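Local atomic coordinates of catechol 2,3-dioxygenase (Rhodococcus sp., PDB entry 2WL9), a protein that probably cleaves the aromatic ring of catechols beside their two hydroxyls, using iron and molecular oxygen, in the breakdown of aromatic hydrocarbons. Residues 150-155 / 162-167; 33-36 / 41-44; 218-223 / 248-253. One frame throughout, in Å; residues are numbered along the deposited sequence.

Interaction 1 (150-155 / 162-167)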
loop_
_atom_site.group_PDB
_atom_site.type_symbol
_atom_site.label_atom_id
_atom_site.label_comp_id
_atom_site.label_asym_id
_atom_site.label_seq_id
_atom_site.Cartn_x
_atom_site.Cartn_y
_atom_site.Cartn_z
ATOM N N ILE C 150 34.253 -5.975 5.305
ATOM C CA ILE C 150 35.702 -6.130 5.238
ATOM C C ILE C 150 36.125 -7.593 5.183
ATOM O O ILE C 150 35.517 -8.455 5.831
ATOM C CB ILE C 150 36.408 -5.463 6.454
ATOM C CG1 ILE C 150 35.842 -6.004 7.781
ATOM C CG2 ILE C 150 36.311 -3.932 6.352
ATOM C CD1 ILE C 150 36.494 -5.439 9.039
ATOM N N ILE C 151 37.173 -7.861 4.411
ATOM C CA ILE C 151 37.855 -9.148 4.476
ATOM C C ILE C 151 39.165 -8.974 5.235
ATOM O O ILE C 151 40.009 -8.144 4.862
ATOM C CB ILE C 151 38.092 -9.767 3.084
ATOM C CG1 ILE C 151 36.774 -10.312 2.532
ATOM C CG2 ILE C 151 39.147 -10.884 3.160
ATOM C CD1 ILE C 151 36.908 -11.170 1.277
ATOM N N ILE C 152 39.313 -9.750 6.305
ATOM C CA ILE C 152 40.453 -9.613 7.214
ATOM C C ILE C 152 41.215 -10.926 7.389
ATOM O O ILE C 152 40.681 -12.003 7.117
ATOM C CB ILE C 152 40.032 -9.021 8.588
ATOM C CG1 ILE C 152 38.976 -9.900 9.277
ATOM C CG2 ILE C 152 39.541 -7.569 8.420
ATOM C CD1 ILE C 152 38.653 -9.477 10.705
ATOM N N ARG C 153 42.462 -10.820 7.841
ATOM C CA ARG C 153 43.348 -11.971 7.992
ATOM C C ARG C 153 42.957 -12.848 9.174
ATOM O O ARG C 153 42.756 -12.363 10.288
ATOM C CB ARG C 153 44.795 -11.496 8.134
ATOM C CG ARG C 153 45.853 -12.586 8.018
ATOM C CD ARG C 153 47.236 -11.963 7.905
ATOM N NE ARG C 153 47.538 -11.116 9.056
ATOM C CZ ARG C 153 48.487 -10.185 9.083
ATOM N NH1 ARG C 153 49.248 -9.967 8.018
ATOM N NH2 ARG C 153 48.674 -9.465 10.183
ATOM N N GLU C 154 42.834 -14.145 8.917
ATOM C CA GLU C 154 42.610 -15.113 9.980
ATOM C C GLU C 154 43.485 -16.329 9.728
ATOM O O GLU C 154 43.302 -17.023 8.730
ATOM C CB GLU C 154 41.134 -15.527 10.061
ATOM C CG GLU C 154 40.144 -14.389 10.267
ATOM C CD GLU C 154 40.290 -13.659 11.593
ATOM O OE1 GLU C 154 40.855 -14.216 12.557
ATOM O OE2 GLU C 154 39.809 -12.513 11.667
ATOM N N ASP C 155 44.440 -16.574 10.623
ATOM C CA ASP C 155 45.282 -17.774 10.550
ATOM C C ASP C 155 44.516 -19.036 10.959
ATOM O O ASP C 155 44.892 -20.155 10.587
ATOM C CB ASP C 155 46.540 -17.609 11.415
ATOM C CG ASP C 155 46.239 -17.621 12.914
ATOM O OD1 ASP C 155 45.250 -16.989 13.351
ATOM O OD2 ASP C 155 47.003 -18.269 13.661
ATOM N N ARG C 162 34.094 -19.087 15.547
ATOM C CA ARG C 162 33.581 -19.215 16.919
ATOM C C ARG C 162 33.586 -17.881 17.673
ATOM O O ARG C 162 32.615 -17.545 18.359
ATOM C CB ARG C 162 34.376 -20.254 17.719
ATOM C CG ARG C 162 34.294 -21.674 17.185
ATOM C CD ARG C 162 35.002 -22.642 18.117
ATOM N NE ARG C 162 35.277 -23.920 17.464
ATOM C CZ ARG C 162 36.472 -24.304 17.020
ATOM N NH1 ARG C 162 37.534 -23.518 17.157
ATOM N NH2 ARG C 162 36.610 -25.490 16.441
ATOM N N PHE C 163 34.682 -17.135 17.540
ATOM C CA PHE C 163 34.808 -15.813 18.155
ATOM C C PHE C 163 33.691 -14.881 17.690
ATOM O O PHE C 163 32.964 -14.311 18.504
ATOM C CB PHE C 163 36.185 -15.212 17.843
ATOM C CG PHE C 163 36.337 -13.770 18.259
ATOM C CD1 PHE C 163 36.557 -13.437 19.592
ATOM C CD2 PHE C 163 36.279 -12.749 17.313
ATOM C CE1 PHE C 163 36.705 -12.111 19.982
ATOM C CE2 PHE C 163 36.423 -11.411 17.690
ATOM C CZ PHE C 163 36.639 -11.093 19.032
ATOM N N TYR C 164 33.552 -14.733 16.381
ATOM C CA TYR C 164 32.546 -13.833 15.837
ATOM C C TYR C 164 31.106 -14.281 16.100
ATOM O O TYR C 164 30.228 -13.438 16.230
ATOM C CB TYR C 164 32.819 -13.511 14.368
ATOM C CG TYR C 164 34.017 -12.602 14.219
ATOM C CD1 TYR C 164 33.951 -11.262 14.614
ATOM C CD2 TYR C 164 35.220 -13.083 13.712
ATOM C CE1 TYR C 164 35.050 -10.426 14.501
ATOM C CE2 TYR C 164 36.332 -12.255 13.592
ATOM C CZ TYR C 164 36.238 -10.931 13.988
ATOM O OH TYR C 164 37.324 -10.102 13.864
ATOM N N ARG C 165 30.875 -15.589 16.227
ATOM C CA ARG C 165 29.552 -16.075 16.631
ATOM C C ARG C 165 29.211 -15.611 18.041
ATOM O O ARG C 165 28.074 -15.235 18.312
ATOM C CB ARG C 165 29.437 -17.594 16.509
ATOM C CG ARG C 165 29.344 -18.056 15.073
ATOM C CD ARG C 165 28.801 -19.463 14.921
ATOM N NE ARG C 165 28.806 -19.846 13.507
ATOM C CZ ARG C 165 29.431 -20.905 13.008
ATOM N NH1 ARG C 165 30.097 -21.734 13.802
ATOM N NH2 ARG C 165 29.384 -21.144 11.701
ATOM N N LEU C 166 30.209 -15.611 18.924
ATOM C CA LEU C 166 30.040 -15.128 20.295
ATOM C C LEU C 166 29.644 -13.650 20.293
ATOM O O LEU C 166 28.796 -13.226 21.086
ATOM C CB LEU C 166 31.327 -15.344 21.108
ATOM C CG LEU C 166 31.405 -15.033 22.612
ATOM C CD1 LEU C 166 32.653 -15.664 23.186
ATOM C CD2 LEU C 166 31.422 -13.547 22.922
ATOM N N LEU C 167 30.265 -12.874 19.402
ATOM C CA LEU C 167 29.934 -11.454 19.235
ATOM C C LEU C 167 28.502 -11.236 18.752
ATOM O O LEU C 167 27.947 -10.156 18.929
ATOM C CB LEU C 167 30.939 -10.758 18.301
ATOM C CG LEU C 167 31.999 -9.879 18.983
ATOM C CD1 LEU C 167 32.836 -10.670 19.966
ATOM C CD2 LEU C 167 32.900 -9.179 17.959
#
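Ile-152 and Glu-154 meet Tyr-164 in a small, largely buried side-chain contact between the end of strand 149-152, with the turn that follows it, and the helix 157-167 that comes next in the chain. Tyr-164 does the work for the helix. Its ring reaches across to the strand, and Ile-152 comes from the opposite direction, so that the two ends meet: Ile-152 CD1 lies 3.5 Å from Tyr-164 OH and 4.3 Å from Tyr-164 CZ, set obliquely to the ring. The methyl is carried there because CG1 of Ile-152 sits between the backbone N and the carbonyl carbon (chi1 59°) and the chain then runs on extended to CD1.

Glu-154 approaches differently. Bent at chi2 (-64°), it brings its carboxylate to the rim of the same ring, OE2 lying near the ring plane and 4.0 Å from Tyr-164 CE2, with the carboxylate turned 83° from that plane. The backbones stay well apart, the nearest CA atoms, of Glu-154 and Phe-163, being 11.3 Å from each other. Strand, turn and helix here open a beta-alpha-beta-beta-beta module of the vicinal oxygen chelate fold, and the strand starts at the iron ligand His-149.

The phenol hydroxyl is hydrogen-bonded to Asp-110 OD2, from the N-terminal half of the chain. Glu-154 OE2 also lies close to that Asp-110 oxygen; two like charges so near may favour a proton on one of the carboxylates. One face of the Tyr-164 ring is covered by its helix neighbour Phe-163, whose CD2 stands 3.5 Å above the ring plane, over its centre. Leu-199 of strand 199-201 and, from the N-terminal half, Trp-67 of strand 61-68 also touch Tyr-164.

Interaction 2 (33-36 / 41-44)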
loop_
_atom_site.group_PDB
_atom_site.type_symbol
_atom_site.label_atom_id
_atom_site.label_comp_id
_atom_site.label_asym_id
_atom_site.label_seq_id
_atom_site.Cartn_x
_atom_site.Cartn_y
_atom_site.Cartn_z
ATOM N N VAL C 33 36.719 15.194 7.517
ATOM C CA VAL C 33 36.457 15.887 8.776
ATOM C C VAL C 33 37.781 16.067 9.530
ATOM O O VAL C 33 38.426 15.088 9.905
ATOM C CB VAL C 33 35.429 15.114 9.638
ATOM C CG1 VAL C 33 35.216 15.800 10.988
ATOM C CG2 VAL C 33 34.096 14.968 8.894
ATOM N N ASP C 34 38.185 17.324 9.726
ATOM C CA ASP C 34 39.438 17.645 10.423
ATOM C C ASP C 34 39.151 18.454 11.676
ATOM O O ASP C 34 38.803 19.635 11.600
ATOM C CB ASP C 34 40.383 18.420 9.492
ATOM C CG ASP C 34 41.795 18.570 10.060
ATOM O OD1 ASP C 34 41.994 18.467 11.291
ATOM O OD2 ASP C 34 42.715 18.806 9.249
ATOM N N ASP C 35 39.314 17.816 12.829
ATOM C CA ASP C 35 39.028 18.449 14.110
ATOM C C ASP C 35 40.254 19.111 14.733
ATOM O O ASP C 35 40.224 19.527 15.894
ATOM C CB ASP C 35 38.398 17.439 15.069
ATOM C CG ASP C 35 36.974 17.078 14.675
ATOM O OD1 ASP C 35 36.283 17.925 14.059
ATOM O OD2 ASP C 35 36.549 15.949 14.980
ATOM N N GLY C 36 41.325 19.207 13.953
ATOM C CA GLY C 36 42.525 19.921 14.367
ATOM C C GLY C 36 43.480 19.060 15.161
ATOM O O GLY C 36 44.425 19.566 15.760
ATOM N N ILE C 41 42.839 12.504 10.913
ATOM C CA ILE C 41 41.633 13.100 10.351
ATOM C C ILE C 41 40.593 11.991 10.201
ATOM O O ILE C 41 40.874 10.827 10.520
ATOM C CB ILE C 41 41.900 13.819 8.999
ATOM C CG1 ILE C 41 42.469 12.847 7.963
ATOM C CG2 ILE C 41 42.807 15.038 9.199
ATOM C CD1 ILE C 41 42.418 13.365 6.540
ATOM N N TYR C 42 39.396 12.346 9.743
ATOM C CA TYR C 42 38.295 11.383 9.666
ATOM C C TYR C 42 37.607 11.397 8.307
ATOM O O TYR C 42 37.580 12.415 7.612
ATOM C CB TYR C 42 37.239 11.648 10.749
ATOM C CG TYR C 42 37.776 11.774 12.159
ATOM C CD1 TYR C 42 37.722 10.704 13.051
ATOM C CD2 TYR C 42 38.336 12.974 12.596
ATOM C CE1 TYR C 42 38.228 10.824 14.343
ATOM C CE2 TYR C 42 38.841 13.106 13.868
ATOM C CZ TYR C 42 38.783 12.035 14.740
ATOM O OH TYR C 42 39.290 12.192 16.002
ATOM N N LEU C 43 37.034 10.257 7.942
ATOM C CA LEU C 43 36.208 10.190 6.747
ATOM C C LEU C 43 34.778 9.917 7.175
ATOM O O LEU C 43 34.508 8.985 7.915
ATOM C CB LEU C 43 36.718 9.114 5.783
ATOM C CG LEU C 43 38.154 9.275 5.267
ATOM C CD1 LEU C 43 38.624 7.995 4.557
ATOM C CD2 LEU C 43 38.305 10.488 4.358
ATOM N N ARG C 44 33.868 10.753 6.704
ATOM C CA ARG C 44 32.466 10.691 7.099
ATOM C C ARG C 44 31.634 10.213 5.912
ATOM O O ARG C 44 31.890 10.615 4.775
ATOM C CB ARG C 44 32.042 12.089 7.559
ATOM C CG ARG C 44 30.593 12.249 7.925
ATOM C CD ARG C 44 30.324 13.671 8.377
ATOM N NE ARG C 44 29.070 13.759 9.115
ATOM C CZ ARG C 44 28.245 14.799 9.092
ATOM N NH1 ARG C 44 28.511 15.861 8.337
ATOM N NH2 ARG C 44 27.132 14.758 9.805
#
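Val-33 and Tyr-42 form an antiparallel hydrogen-bonded pair, their CA atoms 4.9 Å apart. Two backbone bonds join them: Val-33 N to Tyr-42 O, 2.9 Å, and Tyr-42 N to Val-33 O, also 2.9 Å but more bent (146° at the hydrogen, against 165°). Within 33-36, Asp-34 OD1 accepts from Gly-36 N at 2.8 Å, an Asx turn, and Gly-36 takes a positive phi that favours glycine.

Van der Waals contacts surround the pair. Val-33 and Tyr-42 lie on the same face of the sheet, CB to CB 4.1 Å, and Val-33 CG2 rests 3.8 Å from Arg-44 CB, at the base of an extended arginine chain. Ile-41 CG2 sits against the carboxylate of Asp-34.

The polar contacts gather at the Tyr-42 ring. Val-33 O lies at its edge, in the ring plane and 3.4 Å from Tyr-42 CD2. Asp-35 crosses the tyrosine at about a right angle and sets OD2 3.8 Å from Tyr-42 CE2, the carboxylate turned 47° from the ring. That same OD2 is held by a salt bridge to Arg-101 and a hydrogen bond from His-49, while Tyr-42 OH is hydrogen-bonded to Glu-37. The Arg-44 guanidinium is gripped by Ser-128 O, Gln-31 OE1 and the carbonyls of Trp-48 and Arg-47.

Strands 31-33 and 40-44 thus make a beta hairpin at one margin of the N-terminal sheet, part of the beta-alpha-beta-beta-beta module characteristic of the vicinal oxygen chelate superfamily.

Interaction 3 (218-223 / 248-253)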
loop_
_atom_site.group_PDB
_atom_site.type_symbol
_atom_site.label_atom_id
_atom_site.label_comp_id
_atom_site.label_asym_id
_atom_site.label_seq_id
_atom_site.Cartn_x
_atom_site.Cartn_y
_atom_site.Cartn_z
ATOM N N THR C 218 23.792 4.445 -2.679
ATOM C CA THR C 218 22.344 4.272 -2.879
ATOM C C THR C 218 21.980 4.291 -4.364
ATOM O O THR C 218 21.049 3.594 -4.794
ATOM C CB THR C 218 21.486 5.346 -2.148
ATOM O OG1 THR C 218 21.841 6.651 -2.615
ATOM C CG2 THR C 218 21.654 5.270 -0.637
ATOM N N HIS C 219 22.733 5.073 -5.138
ATOM C CA HIS C 219 22.420 5.333 -6.535
ATOM C C HIS C 219 23.493 4.752 -7.446
ATOM O O HIS C 219 24.695 4.968 -7.237
ATOM C CB HIS C 219 22.318 6.841 -6.787
ATOM C CG HIS C 219 21.092 7.482 -6.214
ATOM N ND1 HIS C 219 20.743 7.380 -4.886
ATOM C CD2 HIS C 219 20.145 8.260 -6.793
ATOM C CE1 HIS C 219 19.634 8.064 -4.668
ATOM N NE2 HIS C 219 19.247 8.605 -5.811
ATOM N N LEU C 220 23.047 4.028 -8.467
ATOM C CA LEU C 220 23.960 3.405 -9.423
ATOM C C LEU C 220 24.889 4.434 -10.064
ATOM O O LEU C 220 26.069 4.165 -10.277
ATOM C CB LEU C 220 23.175 2.623 -10.490
ATOM C CG LEU C 220 23.915 1.970 -11.672
ATOM C CD1 LEU C 220 25.145 1.176 -11.245
ATOM C CD2 LEU C 220 22.958 1.069 -12.459
ATOM N N ASP C 221 24.364 5.621 -10.343
ATOM C CA ASP C 221 25.124 6.650 -11.051
ATOM C C ASP C 221 26.368 7.145 -10.309
ATOM O O ASP C 221 27.314 7.633 -10.935
ATOM C CB ASP C 221 24.198 7.803 -11.441
ATOM C CG ASP C 221 23.168 7.379 -12.474
ATOM O OD1 ASP C 221 23.367 6.320 -13.090
ATOM O OD2 ASP C 221 22.167 8.084 -12.664
ATOM N N ASP C 222 26.357 7.009 -8.983
ATOM C CA ASP C 222 27.525 7.304 -8.155
ATOM C C ASP C 222 28.621 6.260 -8.302
ATOM O O ASP C 222 29.807 6.585 -8.221
ATOM C CB ASP C 222 27.117 7.462 -6.688
ATOM C CG ASP C 222 26.567 8.846 -6.392
ATOM O OD1 ASP C 222 27.086 9.816 -6.984
ATOM O OD2 ASP C 222 25.622 8.966 -5.582
ATOM N N LEU C 223 28.224 5.009 -8.505
ATOM C CA LEU C 223 29.176 3.947 -8.810
ATOM C C LEU C 223 29.833 4.211 -10.161
ATOM O O LEU C 223 31.052 4.092 -10.293
ATOM C CB LEU C 223 28.495 2.576 -8.792
ATOM C CG LEU C 223 29.345 1.348 -9.125
ATOM C CD1 LEU C 223 30.442 1.117 -8.086
ATOM C CD2 LEU C 223 28.462 0.121 -9.255
ATOM N N GLU C 248 25.070 -10.448 -4.543
ATOM C CA GLU C 248 24.448 -9.995 -5.806
ATOM C C GLU C 248 24.599 -8.481 -6.049
ATOM O O GLU C 248 23.809 -7.861 -6.766
ATOM C CB GLU C 248 22.987 -10.472 -5.917
ATOM C CG GLU C 248 22.862 -12.004 -5.882
ATOM C CD GLU C 248 21.488 -12.541 -6.275
ATOM O OE1 GLU C 248 20.661 -11.794 -6.839
ATOM O OE2 GLU C 248 21.246 -13.740 -6.017
ATOM N N ALA C 249 25.635 -7.907 -5.447
ATOM C CA ALA C 249 25.941 -6.483 -5.576
ATOM C C ALA C 249 26.767 -6.201 -6.827
ATOM O O ALA C 249 27.629 -6.992 -7.191
ATOM C CB ALA C 249 26.685 -6.003 -4.348
ATOM N N LEU C 250 26.502 -5.073 -7.479
ATOM C CA LEU C 250 27.312 -4.645 -8.623
ATOM C C LEU C 250 28.516 -3.851 -8.135
ATOM O O LEU C 250 28.362 -2.731 -7.643
ATOM C CB LEU C 250 26.481 -3.807 -9.598
ATOM C CG LEU C 250 27.086 -3.593 -10.987
ATOM C CD1 LEU C 250 27.167 -4.918 -11.742
ATOM C CD2 LEU C 250 26.264 -2.586 -11.775
ATOM N N THR C 251 29.712 -4.426 -8.269
ATOM C CA THR C 251 30.911 -3.852 -7.638
ATOM C C THR C 251 32.172 -4.014 -8.476
ATOM O O THR C 251 32.242 -4.882 -9.336
ATOM C CB THR C 251 31.224 -4.505 -6.261
ATOM O OG1 THR C 251 31.862 -5.778 -6.458
ATOM C CG2 THR C 251 29.982 -4.681 -5.384
ATOM N N PHE C 252 33.170 -3.172 -8.213
ATOM C CA PHE C 252 34.517 -3.411 -8.712
ATOM C C PHE C 252 35.506 -3.281 -7.551
ATOM O O PHE C 252 35.150 -2.761 -6.494
ATOM C CB PHE C 252 34.860 -2.488 -9.893
ATOM C CG PHE C 252 35.001 -1.041 -9.530
ATOM C CD1 PHE C 252 36.265 -0.479 -9.366
ATOM C CD2 PHE C 252 33.881 -0.228 -9.374
ATOM C CE1 PHE C 252 36.408 0.862 -9.041
ATOM C CE2 PHE C 252 34.020 1.118 -9.047
ATOM C CZ PHE C 252 35.289 1.661 -8.881
ATOM N N TYR C 253 36.724 -3.782 -7.742
ATOM C CA TYR C 253 37.767 -3.735 -6.718
ATOM C C TYR C 253 38.959 -2.945 -7.243
ATOM O O TYR C 253 39.521 -3.297 -8.286
ATOM C CB TYR C 253 38.245 -5.149 -6.375
ATOM C CG TYR C 253 37.270 -6.028 -5.617
ATOM C CD1 TYR C 253 37.481 -6.319 -4.270
ATOM C CD2 TYR C 253 36.167 -6.603 -6.252
ATOM C CE1 TYR C 253 36.611 -7.143 -3.560
ATOM C CE2 TYR C 253 35.282 -7.437 -5.548
ATOM C CZ TYR C 253 35.518 -7.705 -4.198
ATOM O OH TYR C 253 34.667 -8.517 -3.469
#
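The start of helix 220-232 faces strand 250-255 across a side-chain layer, CA of Leu-220 lying 8.8 Å from CA of Leu-250 and CA of Leu-223 8.1 Å from CA of Thr-251. Leu-223 has the largest share of the contact, with a different partner for each branch. CD1 comes to the edge of the Phe-252 ring, near its plane and 3.7 Å from Phe-252 CE2, the two side chains running antiparallel alongside each other. CD2 presses on the strand backbone, 3.3 Å from Leu-250 O, and lies 4.3 Å from Leu-250 CD2. That Leu-250 methyl also takes Leu-220 CD1 at 4.0 Å, so both helix leucines converge on it.

With CG between its backbone N and carbonyl carbon (chi1 69°), the Phe-252 ring stands out nearly at right angles to the strand, toward the helix, and His-227, further down the helix, meets it edge-to-face. Here the helix and the third strand of a beta-alpha-beta-beta-beta module pack together, in the half of the vicinal oxygen chelate fold that holds the iron. Next to Phe-252 is Tyr-253, which lies at the metal site with His-149, His-212 and Glu-263; its hydroxyl is hydrogen-bonded to His-244.

Leu-223 and Phe-252 also pack on Pro-264 of strand 261-266. The contact borders a subunit interface as well: Leu-250 packs on Leu-220 of a neighbouring subunit, and Asp-221 forms a salt bridge with Lys-243 of that subunit.

Overall arrangement
From the N terminus the three contacts follow in series, with no nesting or crossing. Interaction 2 comes first and closes a short hairpin, with four residues between its segments, at the margin of the N-terminal sheet. Interaction 1 closes six residues, mostly helical, joining the opening strand of the second half to its helix. Interaction 3 closes a longer loop of 24 residues, with the rest of helix 220-232 and strands 237-240 and 242-243, and ties that helix to strand 250-255. Interactions 1 and 3 reach the same curled sheet around the iron from opposite sides of the chain's centre, centres 26 Å apart; interaction 2 belongs to the other sheet, 28 and 25 Å from them, centre to centre.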